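Long-range contact in invertase/pectin methylesterase inhibitor family protein (Arabidopsis thaliana, PDB 1X91), which inhibits plant pectin methylesterases, the cell-wall enzymes that strip methyl esters from pectin: residues 11-15 with 145-149. The protein carries 1 engineered substitution. Numbering follows the deposited sequence.
Sequences ICDKT and VISNM
The CA atoms of Lys14 and Val145, 7.1 Å apart, are the nearest CA pair across the contact, where a loop with a short 3-10 turn lies against residues 145-149 of helix 127-149. The contact is apolar and centres on Ile11. CG1 of Ile11 stands anti to the backbone N (chi1 -155°), and the extended chain carries CD1 into the helix surface. There CD1 of Ile11 meets CE of Met149 at 3.3 Å and CG1 of Ile146 at 3.7 Å. The side chains of Ile11 and Val145 run antiparallel alongside each other, their CG1 atoms 3.4 Å apart. The first and last of these pairs are tight for carbons. The Lys14 chain passes across Val145 nearly perpendicular to it, with Lys14 CE 3.9 Å from Val145 CG1. Its bent chain then takes NZ to OD1 of Asp13, a 2.8 Å salt bridge. Cutting Ile11 back to an alanine is likely to open a gap beside Val145, Ile146 and Met149. Cys12 O accepts from both N and OG1 of Thr15, which helps hold the turn. The Cys12-Cys21 disulfide ties this loop to helix 18-27, probably part of the N-terminal alpha-hairpin extension required for inhibition, here resting on the four-helix bundle.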
loop_
_atom_site.group_PDB
_atom_site.type_symbol
_atom_site.label_atom_id
_atom_site.label_comp_id
_atom_site.label_asym_id
_atom_site.label_seq_id
_atom_site.Cartn_x
_atom_site.Cartn_y
_atom_site.Cartn_z
ATOM N N ILE A 11 -12.941 -12.603 1.017
ATOM C CA ILE A 11 -11.916 -11.957 1.849
ATOM C C ILE A 11 -12.101 -10.450 2.169
ATOM O O ILE A 11 -11.527 -9.907 3.107
ATOM C CB ILE A 11 -10.555 -12.191 1.144
ATOM C CG1 ILE A 11 -9.393 -12.142 2.134
ATOM C CG2 ILE A 11 -10.341 -11.167 0.015
ATOM C CD1 ILE A 11 -8.052 -12.439 1.489
ATOM N N CYS A 12 -12.913 -9.762 1.384
ATOM C CA CYS A 12 -13.072 -8.355 1.530
ATOM C C CYS A 12 -13.728 -7.951 2.819
ATOM O O CYS A 12 -13.546 -6.830 3.262
ATOM C CB CYS A 12 -13.785 -7.789 0.320
ATOM S SG CYS A 12 -12.696 -7.920 -1.137
ATOM N N ASP A 13 -14.472 -8.879 3.438
ATOM C CA ASP A 13 -15.126 -8.576 4.714
ATOM C C ASP A 13 -14.176 -8.311 5.878
ATOM O O ASP A 13 -14.601 -7.810 6.925
ATOM C CB ASP A 13 -16.215 -9.626 5.065
ATOM C CG ASP A 13 -15.712 -11.052 5.149
ATOM O OD1 ASP A 13 -14.495 -11.306 5.354
ATOM O OD2 ASP A 13 -16.506 -12.035 5.039
ATOM N N LYS A 14 -12.888 -8.579 5.668
ATOM C CA LYS A 14 -11.870 -8.413 6.688
ATOM C C LYS A 14 -11.013 -7.163 6.504
ATOM O O LYS A 14 -9.999 -6.986 7.203
ATOM C CB LYS A 14 -11.024 -9.664 6.706
ATOM C CG LYS A 14 -11.752 -10.863 7.330
ATOM C CD LYS A 14 -10.999 -12.134 7.141
ATOM C CE LYS A 14 -11.178 -12.729 5.739
ATOM N NZ LYS A 14 -12.547 -13.294 5.441
ATOM N N THR A 15 -11.459 -6.265 5.629
ATOM C CA THR A 15 -10.751 -5.006 5.318
ATOM C C THR A 15 -11.511 -3.751 5.736
ATOM O O THR A 15 -12.702 -3.807 5.980
ATOM C CB THR A 15 -10.433 -4.956 3.778
ATOM O OG1 THR A 15 -11.642 -4.815 3.018
ATOM C CG2 THR A 15 -9.826 -6.255 3.310
ATOM N N VAL A 145 -4.301 -9.498 5.057
ATOM C CA VAL A 145 -5.255 -10.575 5.237
ATOM C C VAL A 145 -4.792 -11.818 4.469
ATOM O O VAL A 145 -4.771 -12.927 5.003
ATOM C CB VAL A 145 -6.659 -10.122 4.774
ATOM C CG1 VAL A 145 -7.672 -11.277 4.907
ATOM C CG2 VAL A 145 -7.134 -8.971 5.585
ATOM N N ILE A 146 -4.324 -11.635 3.246
ATOM C CA ILE A 146 -3.807 -12.723 2.427
ATOM C C ILE A 146 -2.591 -13.382 3.049
ATOM O O ILE A 146 -2.538 -14.624 3.205
ATOM C CB ILE A 146 -3.477 -12.263 0.993
ATOM C CG1 ILE A 146 -4.693 -11.715 0.257
ATOM C CG2 ILE A 146 -2.858 -13.428 0.215
ATOM C CD1 ILE A 146 -4.287 -10.835 -0.976
ATOM N N SER A 147 -1.610 -12.594 3.434
ATOM C CA SER A 147 -0.386 -13.153 4.004
ATOM C C SER A 147 -0.642 -13.900 5.325
ATOM O O SER A 147 0.030 -14.902 5.632
ATOM C CB SER A 147 0.693 -12.075 4.180
ATOM O OG SER A 147 0.297 -11.012 5.007
ATOM N N ASN A 148 -1.601 -13.410 6.113
ATOM C CA ASN A 148 -2.043 -14.125 7.307
ATOM C C ASN A 148 -2.560 -15.524 7.009
ATOM O O ASN A 148 -2.379 -16.447 7.848
ATOM C CB ASN A 148 -3.112 -13.319 8.050
ATOM C CG ASN A 148 -3.535 -13.971 9.333
ATOM O OD1 ASN A 148 -4.578 -14.615 9.399
ATOM N ND2 ASN A 148 -2.722 -13.820 10.354
ATOM N N MET A 149 -3.200 -15.705 5.855
ATOM C CA MET A 149 -3.835 -16.974 5.493
ATOM C C MET A 149 -2.942 -17.994 4.802
ATOM O O MET A 149 -3.328 -19.143 4.611
ATOM C CB MET A 149 -5.057 -16.720 4.609
ATOM C CG MET A 149 -6.124 -15.957 5.326
ATOM S SD MET A 149 -7.635 -15.682 4.375
ATOM C CE MET A 149 -7.041 -15.248 2.942
#